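Side-chain contacts in predicted protein (Phaeodactylum tricornutum CCAP 1055/1, PDB 5Z5M), which probably carries out the last two steps from urate to (S)-allantoin, hydrolysing 5-hydroxyisourate and then decarboxylating OHCU stereoselectively: residues 284-287 against 292-295; 213-218 against 230-235; 174-179 against 276-281; 192-197 against 254-259. One frame throughout, in Å; residues are numbered along the deposited sequence.

Interaction 1 of 4, residues 284-287 against 292-295; sequences VPLL and SFST
Leu-287 and Ser-294 face each other as an antiparallel hydrogen-bonded pair in the beta hairpin that ends the transthyretin-like fold, strand 281-289 folding back into strand 292-296. Leu-287 N gives an almost straight bond to Ser-294 O (2.9 Å, 173° at the hydrogen). Ser-294 N answers with a more bent bond to Leu-287 O, in the carbonyl plane, and this oxygen also receives a CA-H contact from Phe-293. The tightly packed side is the one bearing Leu-286 and Phe-293. There Leu-286 CD1 meets Phe-293 CD1 at 3.9 Å, coming obliquely to the ring, and the two side chains pack on Phe-247, Ile-269 and Leu-271 of the other sheet. On the other face Leu-287 is covered by Tyr-296 of its own chain and Tyr-296 of the third subunit, whereas Ser-294, its OG 3.3 Å from Leu-287 CB, is partly exposed, as is Ser-292. The strand of the second subunit extends the sheet. At Pro-285 a side chain supplies the donor: with OG1 anti to the backbone N (chi1 -177°), Thr-295 OG1 approaches Pro-285 O nearly in line with its C=O, at 2.7 Å. Replacing Thr-295 with a valine would probably leave the buried Pro-285 carbonyl without its hydroxyl donor and weaken this end of the hairpin. Beside that bond, Val-284 CG1 lies 3.8 Å from Thr-295 OG1.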
loop_
_atom_site.group_PDB
_atom_site.type_symbol
_atom_site.label_atom_id
_atom_site.label_comp_id
_atom_site.label_asym_id
_atom_site.label_seq_id
_atom_site.Cartn_x
_atom_site.Cartn_y
_atom_site.Cartn_z
ATOM N N VAL A 284 14.550 -3.931 -1.250
ATOM C CA VAL A 284 13.265 -4.578 -1.494
ATOM C C VAL A 284 12.656 -5.025 -0.176
ATOM O O VAL A 284 12.884 -6.148 0.268
ATOM C CB VAL A 284 13.418 -5.776 -2.457
ATOM C CG1 VAL A 284 12.053 -6.432 -2.741
ATOM C CG2 VAL A 284 14.062 -5.318 -3.753
ATOM N N PRO A 285 11.894 -4.126 0.465
ATOM C CA PRO A 285 11.319 -4.333 1.792
ATOM C C PRO A 285 9.953 -5.020 1.775
ATOM O O PRO A 285 9.373 -5.248 0.711
ATOM C CB PRO A 285 11.183 -2.907 2.320
ATOM C CG PRO A 285 10.852 -2.116 1.099
ATOM C CD PRO A 285 11.569 -2.785 -0.060
ATOM N N LEU A 286 9.450 -5.330 2.965
ATOM C CA LEU A 286 8.109 -5.865 3.140
ATOM C C LEU A 286 7.337 -5.021 4.160
ATOM O O LEU A 286 7.798 -4.819 5.288
ATOM C CB LEU A 286 8.168 -7.331 3.600
ATOM C CG LEU A 286 6.829 -8.021 3.873
ATOM C CD1 LEU A 286 6.074 -8.236 2.564
ATOM C CD2 LEU A 286 7.023 -9.336 4.618
ATOM N N LEU A 287 6.171 -4.522 3.757
ATOM C CA LEU A 287 5.224 -3.898 4.676
ATOM C C LEU A 287 4.148 -4.929 4.961
ATOM O O LEU A 287 3.517 -5.403 4.030
ATOM C CB LEU A 287 4.609 -2.630 4.074
ATOM C CG LEU A 287 5.402 -1.318 4.031
ATOM C CD1 LEU A 287 6.698 -1.452 3.248
ATOM C CD2 LEU A 287 4.534 -0.211 3.441
ATOM N N SER A 292 -2.610 -8.033 5.279
ATOM C CA SER A 292 -2.199 -7.222 4.136
ATOM C C SER A 292 -0.696 -7.222 3.978
ATOM O O SER A 292 0.036 -7.402 4.952
ATOM C CB SER A 292 -2.700 -5.787 4.303
ATOM O OG SER A 292 -1.988 -5.142 5.350
ATOM N N PHE A 293 -0.216 -7.013 2.758
ATOM C CA PHE A 293 1.194 -6.745 2.603
ATOM C C PHE A 293 1.471 -5.995 1.311
ATOM O O PHE A 293 0.647 -5.973 0.388
ATOM C CB PHE A 293 2.029 -8.038 2.693
ATOM C CG PHE A 293 1.943 -8.941 1.490
ATOM C CD1 PHE A 293 2.877 -8.847 0.472
ATOM C CD2 PHE A 293 0.984 -9.933 1.418
ATOM C CE1 PHE A 293 2.823 -9.692 -0.623
ATOM C CE2 PHE A 293 0.928 -10.790 0.329
ATOM C CZ PHE A 293 1.842 -10.663 -0.697
ATOM N N SER A 294 2.630 -5.352 1.275
ATOM C CA SER A 294 3.032 -4.594 0.101
ATOM C C SER A 294 4.547 -4.509 0.010
ATOM O O SER A 294 5.267 -4.731 0.985
ATOM C CB SER A 294 2.429 -3.187 0.129
ATOM O OG SER A 294 2.848 -2.472 1.276
ATOM N N THR A 295 5.029 -4.181 -1.178
ATOM C CA THR A 295 6.447 -4.010 -1.396
ATOM C C THR A 295 6.634 -3.031 -2.541
ATOM O O THR A 295 5.669 -2.658 -3.220
ATOM C CB THR A 295 7.143 -5.338 -1.725
ATOM O OG1 THR A 295 8.549 -5.120 -1.870
ATOM C CG2 THR A 295 6.603 -5.903 -3.026
#

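Interaction 2 of 4, residues 213-218 against 230-235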
loop_
_atom_site.group_PDB
_atom_site.type_symbol
_atom_site.label_atom_id
_atom_site.label_comp_id
_atom_site.label_asym_id
_atom_site.label_seq_id
_atom_site.Cartn_x
_atom_site.Cartn_y
_atom_site.Cartn_z
ATOM N N GLY A 213 19.411 -21.299 -6.885
ATOM C CA GLY A 213 19.555 -22.002 -5.621
ATOM C C GLY A 213 19.417 -21.091 -4.418
ATOM O O GLY A 213 19.229 -19.885 -4.559
ATOM N N LEU A 214 19.493 -21.679 -3.228
ATOM C CA LEU A 214 19.492 -20.915 -1.983
ATOM C C LEU A 214 20.734 -20.041 -1.897
ATOM O O LEU A 214 21.861 -20.533 -1.997
ATOM C CB LEU A 214 19.420 -21.861 -0.781
ATOM C CG LEU A 214 19.297 -21.283 0.628
ATOM C CD1 LEU A 214 18.001 -20.514 0.794
ATOM C CD2 LEU A 214 19.382 -22.408 1.651
ATOM N N VAL A 215 20.543 -18.740 -1.717
ATOM C CA VAL A 215 21.694 -17.850 -1.638
ATOM C C VAL A 215 21.816 -17.205 -0.263
ATOM O O VAL A 215 22.690 -16.369 -0.042
ATOM C CB VAL A 215 21.647 -16.748 -2.718
ATOM C CG1 VAL A 215 21.635 -17.368 -4.109
ATOM C CG2 VAL A 215 20.445 -15.865 -2.526
ATOM N N GLY A 216 20.946 -17.594 0.663
ATOM C CA GLY A 216 21.087 -17.138 2.035
ATOM C C GLY A 216 19.881 -17.334 2.933
ATOM O O GLY A 216 18.742 -17.339 2.473
ATOM N N GLU A 217 20.151 -17.514 4.223
ATOM C CA GLU A 217 19.117 -17.513 5.250
ATOM C C GLU A 217 19.412 -16.376 6.221
ATOM O O GLU A 217 20.546 -16.222 6.674
ATOM C CB GLU A 217 19.062 -18.851 5.986
ATOM C CG GLU A 217 18.702 -20.039 5.104
ATOM C CD GLU A 217 18.800 -21.357 5.850
ATOM O OE1 GLU A 217 18.185 -22.348 5.399
ATOM O OE2 GLU A 217 19.491 -21.402 6.889
ATOM N N PHE A 218 18.397 -15.575 6.532
ATOM C CA PHE A 218 18.607 -14.380 7.339
ATOM C C PHE A 218 17.591 -14.260 8.460
ATOM O O PHE A 218 16.607 -15.002 8.509
ATOM C CB PHE A 218 18.552 -13.126 6.460
ATOM C CG PHE A 218 19.379 -13.223 5.211
ATOM C CD1 PHE A 218 20.720 -12.876 5.223
ATOM C CD2 PHE A 218 18.815 -13.653 4.024
ATOM C CE1 PHE A 218 21.484 -12.968 4.073
ATOM C CE2 PHE A 218 19.572 -13.747 2.874
ATOM C CZ PHE A 218 20.911 -13.401 2.900
ATOM N N PRO A 230 23.626 -6.313 4.133
ATOM C CA PRO A 230 23.037 -6.671 2.836
ATOM C C PRO A 230 23.029 -8.171 2.585
ATOM O O PRO A 230 23.964 -8.868 2.977
ATOM C CB PRO A 230 23.945 -5.961 1.827
ATOM C CG PRO A 230 24.535 -4.820 2.596
ATOM C CD PRO A 230 24.721 -5.336 3.991
ATOM N N ALA A 231 21.970 -8.655 1.946
ATOM C CA ALA A 231 21.834 -10.068 1.624
ATOM C C ALA A 231 22.828 -10.487 0.549
ATOM O O ALA A 231 23.364 -11.594 0.573
ATOM C CB ALA A 231 20.401 -10.370 1.172
ATOM N N LEU A 232 23.048 -9.595 -0.409
ATOM C CA LEU A 232 23.983 -9.835 -1.496
ATOM C C LEU A 232 24.814 -8.577 -1.699
ATOM O O LEU A 232 24.295 -7.473 -1.567
ATOM C CB LEU A 232 23.241 -10.200 -2.782
ATOM C CG LEU A 232 22.416 -11.488 -2.732
ATOM C CD1 LEU A 232 21.636 -11.670 -4.023
ATOM C CD2 LEU A 232 23.313 -12.690 -2.465
ATOM N N LYS A 233 26.095 -8.745 -2.017
ATOM C CA LYS A 233 26.994 -7.603 -2.184
ATOM C C LYS A 233 28.056 -7.849 -3.260
ATOM O O LYS A 233 28.810 -8.821 -3.194
ATOM C CB LYS A 233 27.673 -7.269 -0.848
ATOM C CG LYS A 233 28.577 -6.047 -0.889
ATOM C CD LYS A 233 29.071 -5.666 0.503
ATOM C CE LYS A 233 30.011 -4.466 0.449
ATOM N NZ LYS A 233 30.394 -3.989 1.812
ATOM N N GLY A 234 28.112 -6.972 -4.257
ATOM C CA GLY A 234 29.202 -7.012 -5.216
ATOM C C GLY A 234 28.960 -7.922 -6.401
ATOM O O GLY A 234 28.079 -8.783 -6.374
ATOM N N GLY A 235 29.766 -7.738 -7.443
ATOM C CA GLY A 235 29.523 -8.355 -8.732
ATOM C C GLY A 235 29.563 -9.871 -8.789
ATOM O O GLY A 235 29.176 -10.455 -9.795
HETATM O O HOH W 1 23.894 -14.167 1.461
#
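Ala-231 is where segment 230-235 first reaches strand 213-219, its methyl set against the far end of the Phe-218 ring. Ala-231 CB lies 3.5 Å from Phe-218 CZ, in an approach oblique to the ring, and Ala-231 CA is almost as near, 3.7 Å from CZ. The ring gets there because CG stands anti to the carbonyl carbon (chi1 -48°), which carries it back over Gly-216, where any side chain would collide with CZ. Gly-216 forms a classic beta bulge with Val-215, both facing Leu-203. The carbonyl of Ala-231 points into the gap between the backbones, and one water spans it, donating to Ala-231 O (2.8 Å) and to Val-215 O (2.9 Å). At Leu-232 the contact becomes purely apolar: its extended side chain brings CD2 to 4.3 Å from Val-215 CG2. The backbones remain too far apart here for direct pairing, with Val-215 CA and Leu-232 CA 8.3 Å apart. A serine in place of Phe-218 would probably open a gap beside the Ala-231 methyl and expose it more to water. Beyond Leu-232 the chain draws away from strand 213-219. Strand 213-219 is paired to strand 200-207, Ala-231 rests on Trp-245 and bonds through its backbone to Leu-183, and Leu-232 packs on Tyr-243, so segment 230-235 bridges the two sheets at their margin.

Interaction 3 of 4, residues 174-179 against 276-281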
loop_
_atom_site.group_PDB
_atom_site.type_symbol
_atom_site.label_atom_id
_atom_site.label_comp_id
_atom_site.label_asym_id
_atom_site.label_seq_id
_atom_site.Cartn_x
_atom_site.Cartn_y
_atom_site.Cartn_z
ATOM N N ILE A 174 30.805 -7.416 -21.047
ATOM C CA ILE A 174 31.640 -6.816 -20.011
ATOM C C ILE A 174 31.625 -7.629 -18.717
ATOM O O ILE A 174 30.573 -8.075 -18.264
ATOM C CB ILE A 174 31.192 -5.364 -19.727
ATOM C CG1 ILE A 174 31.655 -4.443 -20.861
ATOM C CG2 ILE A 174 31.727 -4.874 -18.384
ATOM C CD1 ILE A 174 31.139 -3.022 -20.756
ATOM N N ASP A 175 32.806 -7.829 -18.138
ATOM C CA ASP A 175 32.946 -8.526 -16.860
ATOM C C ASP A 175 32.522 -7.607 -15.715
ATOM O O ASP A 175 33.219 -6.652 -15.384
ATOM C CB ASP A 175 34.394 -9.002 -16.678
ATOM C CG ASP A 175 34.647 -9.636 -15.317
ATOM O OD1 ASP A 175 33.682 -9.984 -14.606
ATOM O OD2 ASP A 175 35.831 -9.799 -14.964
ATOM N N THR A 176 31.376 -7.899 -15.110
ATOM C CA THR A 176 30.829 -7.033 -14.069
ATOM C C THR A 176 31.085 -7.583 -12.669
ATOM O O THR A 176 30.412 -7.197 -11.718
ATOM C CB THR A 176 29.306 -6.821 -14.249
ATOM O OG1 THR A 176 28.634 -8.086 -14.232
ATOM C CG2 THR A 176 29.013 -6.116 -15.573
ATOM N N SER A 177 32.067 -8.469 -12.535
ATOM C CA SER A 177 32.349 -9.082 -11.240
ATOM C C SER A 177 32.864 -8.056 -10.228
ATOM O O SER A 177 32.857 -8.310 -9.025
ATOM C CB SER A 177 33.360 -10.222 -11.391
ATOM O OG SER A 177 34.659 -9.719 -11.639
ATOM N N ASP A 178 33.292 -6.895 -10.717
ATOM C CA ASP A 178 33.793 -5.842 -9.840
ATOM C C ASP A 178 32.750 -4.758 -9.572
ATOM O O ASP A 178 33.063 -3.731 -8.963
ATOM C CB ASP A 178 35.056 -5.205 -10.429
ATOM C CG ASP A 178 34.799 -4.504 -11.751
ATOM O OD1 ASP A 178 33.799 -4.837 -12.424
ATOM O OD2 ASP A 178 35.600 -3.617 -12.115
ATOM N N ALA A 179 31.517 -4.982 -10.023
ATOM C CA ALA A 179 30.428 -4.058 -9.715
ATOM C C ALA A 179 30.216 -4.014 -8.209
ATOM O O ALA A 179 30.560 -4.960 -7.503
ATOM C CB ALA A 179 29.144 -4.468 -10.429
ATOM N N ASP A 276 18.150 -5.856 -12.289
ATOM C CA ASP A 276 18.523 -5.531 -13.663
ATOM C C ASP A 276 19.897 -4.857 -13.788
ATOM O O ASP A 276 20.473 -4.833 -14.871
ATOM C CB ASP A 276 17.457 -4.632 -14.286
ATOM C CG ASP A 276 17.715 -4.349 -15.759
ATOM O OD1 ASP A 276 17.696 -5.305 -16.565
ATOM O OD2 ASP A 276 17.949 -3.171 -16.108
ATOM N N ASN A 277 20.422 -4.316 -12.695
ATOM C CA ASN A 277 21.659 -3.531 -12.765
ATOM C C ASN A 277 22.578 -3.801 -11.571
ATOM O O ASN A 277 22.278 -3.406 -10.449
ATOM C CB ASN A 277 21.326 -2.031 -12.862
ATOM C CG ASN A 277 22.567 -1.152 -13.045
ATOM O OD1 ASN A 277 23.690 -1.580 -12.809
ATOM N ND2 ASN A 277 22.353 0.089 -13.472
ATOM N N PRO A 278 23.725 -4.447 -11.827
ATOM C CA PRO A 278 24.650 -4.869 -10.770
ATOM C C PRO A 278 25.372 -3.712 -10.068
ATOM O O PRO A 278 26.011 -3.954 -9.044
ATOM C CB PRO A 278 25.647 -5.762 -11.517
ATOM C CG PRO A 278 25.591 -5.310 -12.933
ATOM C CD PRO A 278 24.193 -4.829 -13.171
ATOM N N ASP A 279 25.280 -2.501 -10.621
ATOM C CA ASP A 279 25.830 -1.295 -9.995
ATOM C C ASP A 279 24.947 -0.728 -8.887
ATOM O O ASP A 279 25.430 -0.017 -8.002
ATOM C CB ASP A 279 26.038 -0.187 -11.036
ATOM C CG ASP A 279 27.197 -0.460 -11.974
ATOM O OD1 ASP A 279 28.197 -1.080 -11.544
ATOM O OD2 ASP A 279 27.113 -0.018 -13.142
ATOM N N ASP A 280 23.650 -1.024 -8.953
ATOM C CA ASP A 280 22.661 -0.328 -8.126
ATOM C C ASP A 280 22.478 -0.899 -6.730
ATOM O O ASP A 280 22.722 -2.080 -6.487
ATOM C CB ASP A 280 21.295 -0.323 -8.821
ATOM C CG ASP A 280 21.216 0.674 -9.957
ATOM O OD1 ASP A 280 22.127 1.521 -10.077
ATOM O OD2 ASP A 280 20.234 0.615 -10.726
ATOM N N HIS A 281 22.027 -0.041 -5.819
ATOM C CA HIS A 281 21.520 -0.478 -4.527
ATOM C C HIS A 281 20.028 -0.787 -4.655
ATOM O O HIS A 281 19.215 0.105 -4.915
ATOM C CB HIS A 281 21.752 0.589 -3.458
ATOM C CG HIS A 281 21.117 0.276 -2.141
ATOM N ND1 HIS A 281 20.895 1.233 -1.174
ATOM C CD2 HIS A 281 20.651 -0.891 -1.626
ATOM C CE1 HIS A 281 20.324 0.674 -0.124
ATOM N NE2 HIS A 281 20.162 -0.617 -0.374
#
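Ala-179 and Asp-279 bring their CA atoms to 5.4 Å where two type I beta turns, Thr-176 to Ala-179 and Asn-277 to Asp-280, meet without a backbone hydrogen bond between them. The methyl of Ala-179 carries the contact. Its CB is 3.5 Å from Pro-278 O and 3.9 Å from Pro-278 CB, so it sits against both the ring and the carbonyl of the proline. Alongside, Asp-279 turns its carboxylate back toward the alanine, CG anti to the carbonyl carbon (chi1 -72°), and OD1 comes to 3.7 Å from Ala-179 CB. The other oxygen, OD2, is bonded to Ser-50 at the start of helix 49-61, and Asn-277 ND2 bonds to the same serine. More loosely, Thr-176 CB lies 4.2 Å from Pro-278 CG, and Leu-171 of helix 151-173 touches both residues.

Each turn is braced by an Asx turn of its own. Asp-175 OD1 accepts from Ser-177 N at 3.0 Å, the donor standing 49° above the carboxylate plane. Asn-277 OD1 likewise accepts from Asp-279 N at 2.9 Å, again from above the plane. The segment 174-179 links helix 151-173 to strand 182-189, the passage from the decarboxylase part of the chain to the transthyretin-like part, while 276-281 belongs to the latter. The chemistry implies a junction of two turns, each held by its own bonds: between the segments there is only van der Waals contact, mostly round the Ala-179 methyl, while the polar ends of Asp-279 and Asn-277 turn to Ser-50.

Interaction 4 of 4, residues 192-197 against 254-259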
loop_
_atom_site.group_PDB
_atom_site.type_symbol
_atom_site.label_atom_id
_atom_site.label_comp_id
_atom_site.label_asym_id
_atom_site.label_seq_id
_atom_site.Cartn_x
_atom_site.Cartn_y
_atom_site.Cartn_z
ATOM N N ASN A 192 1.216 -3.038 14.035
ATOM C CA ASN A 192 1.719 -2.564 15.318
ATOM C C ASN A 192 2.582 -1.307 15.223
ATOM O O ASN A 192 2.883 -0.687 16.236
ATOM C CB ASN A 192 2.514 -3.681 16.000
ATOM C CG ASN A 192 1.647 -4.871 16.350
ATOM O OD1 ASN A 192 0.506 -4.711 16.783
ATOM N ND2 ASN A 192 2.177 -6.072 16.158
ATOM N N GLY A 193 2.979 -0.933 14.010
ATOM C CA GLY A 193 3.731 0.295 13.796
ATOM C C GLY A 193 5.184 0.241 14.237
ATOM O O GLY A 193 5.762 1.248 14.656
ATOM N N CYS A 194 5.780 -0.939 14.123
ATOM C CA CYS A 194 7.139 -1.164 14.591
ATOM C C CYS A 194 7.912 -1.996 13.581
ATOM O O CYS A 194 7.311 -2.727 12.796
ATOM C CB CYS A 194 7.120 -1.875 15.947
ATOM S SG CYS A 194 6.349 -3.526 15.915
ATOM N N PRO A 195 9.252 -1.891 13.595
ATOM C CA PRO A 195 10.047 -2.844 12.818
ATOM C C PRO A 195 9.738 -4.263 13.271
ATOM O O PRO A 195 9.431 -4.467 14.447
ATOM C CB PRO A 195 11.493 -2.465 13.157
ATOM C CG PRO A 195 11.417 -1.070 13.658
ATOM C CD PRO A 195 10.099 -0.951 14.349
ATOM N N ALA A 196 9.806 -5.226 12.363
ATOM C CA ALA A 196 9.519 -6.614 12.723
ATOM C C ALA A 196 10.804 -7.357 13.075
ATOM O O ALA A 196 11.570 -7.737 12.193
ATOM C CB ALA A 196 8.790 -7.313 11.590
ATOM N N GLU A 197 11.044 -7.565 14.366
ATOM C CA GLU A 197 12.301 -8.162 14.801
ATOM C C GLU A 197 12.225 -9.687 14.873
ATOM O O GLU A 197 11.165 -10.254 15.157
ATOM C CB GLU A 197 12.719 -7.598 16.163
ATOM C CG GLU A 197 11.749 -7.896 17.288
ATOM C CD GLU A 197 12.214 -7.349 18.623
ATOM O OE1 GLU A 197 13.310 -7.745 19.076
ATOM O OE2 GLU A 197 11.483 -6.531 19.221
ATOM N N ALA A 254 3.027 -14.991 15.586
ATOM C CA ALA A 254 2.837 -15.877 16.739
ATOM C C ALA A 254 3.698 -15.449 17.927
ATOM O O ALA A 254 3.313 -15.645 19.080
ATOM C CB ALA A 254 3.143 -17.323 16.358
ATOM N N SER A 255 4.859 -14.861 17.644
ATOM C CA SER A 255 5.758 -14.411 18.701
ATOM C C SER A 255 5.184 -13.198 19.419
ATOM O O SER A 255 5.552 -12.906 20.553
ATOM C CB SER A 255 7.144 -14.081 18.139
ATOM O OG SER A 255 7.134 -12.880 17.380
ATOM N N LYS A 256 4.279 -12.491 18.751
ATOM C CA LYS A 256 3.672 -11.296 19.326
ATOM C C LYS A 256 2.333 -11.606 19.979
ATOM O O LYS A 256 1.757 -10.762 20.670
ATOM C CB LYS A 256 3.486 -10.224 18.246
ATOM C CG LYS A 256 4.788 -9.692 17.677
ATOM C CD LYS A 256 5.022 -8.262 18.113
ATOM C CE LYS A 256 6.492 -7.909 18.064
ATOM N NZ LYS A 256 6.723 -6.463 18.332
ATOM N N GLY A 257 1.833 -12.814 19.746
ATOM C CA GLY A 257 0.496 -13.165 20.183
ATOM C C GLY A 257 -0.564 -12.448 19.360
ATOM O O GLY A 257 -1.723 -12.366 19.768
ATOM N N THR A 258 -0.171 -11.920 18.202
ATOM C CA THR A 258 -1.111 -11.223 17.318
ATOM C C THR A 258 -2.182 -12.185 16.815
ATOM O O THR A 258 -1.885 -13.319 16.435
ATOM C CB THR A 258 -0.388 -10.573 16.110
ATOM O OG1 THR A 258 0.676 -9.743 16.583
ATOM C CG2 THR A 258 -1.349 -9.720 15.287
ATOM N N PHE A 259 -3.435 -11.751 16.840
ATOM C CA PHE A 259 -4.504 -12.622 16.376
ATOM C C PHE A 259 -4.361 -12.920 14.894
ATOM O O PHE A 259 -4.222 -12.012 14.070
ATOM C CB PHE A 259 -5.882 -12.024 16.635
ATOM C CG PHE A 259 -6.999 -12.889 16.127
ATOM C CD1 PHE A 259 -7.365 -14.038 16.814
ATOM C CD2 PHE A 259 -7.661 -12.576 14.950
ATOM C CE1 PHE A 259 -8.384 -14.851 16.346
ATOM C CE2 PHE A 259 -8.683 -13.386 14.476
ATOM C CZ PHE A 259 -9.042 -14.524 15.176
HETATM O O HOH W 2 8.957 -6.756 16.572
HETATM O O HOH W 3 9.582 -11.293 17.177
#
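Asn-192 opens the contact by lying alongside Lys-256 and Thr-258, its side chain running past theirs in the opposite direction. Asn-192 ND2 lies 4.0 Å from Thr-258 OG1; the amide nitrogen bonds instead to Asp-189 OD2. Gly-193 then supplies the positive phi of a G1 beta bulge, in which it and Cys-194 both face Asp-189. Cys-194 places SG between its backbone N and carbonyl carbon (chi1 62°), a position that aims the thiol at the end of the lysine, SG standing 3.8 Å from Lys-256 NZ. From Pro-195 onward the link runs through water. One molecule donates to Pro-195 O (3.2 Å) and accepts from Glu-197 N, and it also accepts from Lys-256 NZ at 2.9 Å. The lysine gets there by bending at its second torsion (chi2 -110°) and stretching out beyond. A second water joins the carbonyl of Glu-197 (2.8 Å from its O) to Ser-255, whose OG it meets at 2.9 Å. The carboxylate of Glu-197 remains short of a salt bridge, OE2 being 4.8 Å from Lys-256 NZ, although the ammonium probably still eases the repulsion between the carboxylates of Glu-197 and nearby Asp-222. Taken together, a bulged turn meets the end of helix 249-256, which Gly-257 closes as the C-prime residue of a Schellman motif; this short helix between two strands of one sheet is a hallmark of the transthyretin fold.

How the interactions relate
Burial and chemistry change together across the four contacts. Interaction 1 is the buried one and alone has direct hydrogen bonds between its segments; interaction 4, at the surface about 15 Å away between centres, has none and relies on water. Interactions 1, 3 and 4 touch the second subunit. Interactions 2 and 3 are partly buried and mainly apolar, though a water bridges the former. Interactions 1, 2 and 4 all reach the sheet that contains strand 182-189, whereas interaction 3 joins the interdomain linker to a loop of the transthyretin-like part. Interactions 2 and 3 touch, Gly-235 CA lying 4.3 Å from Ala-179 CB, and the segments of interactions 3 and 1 adjoin along the chain.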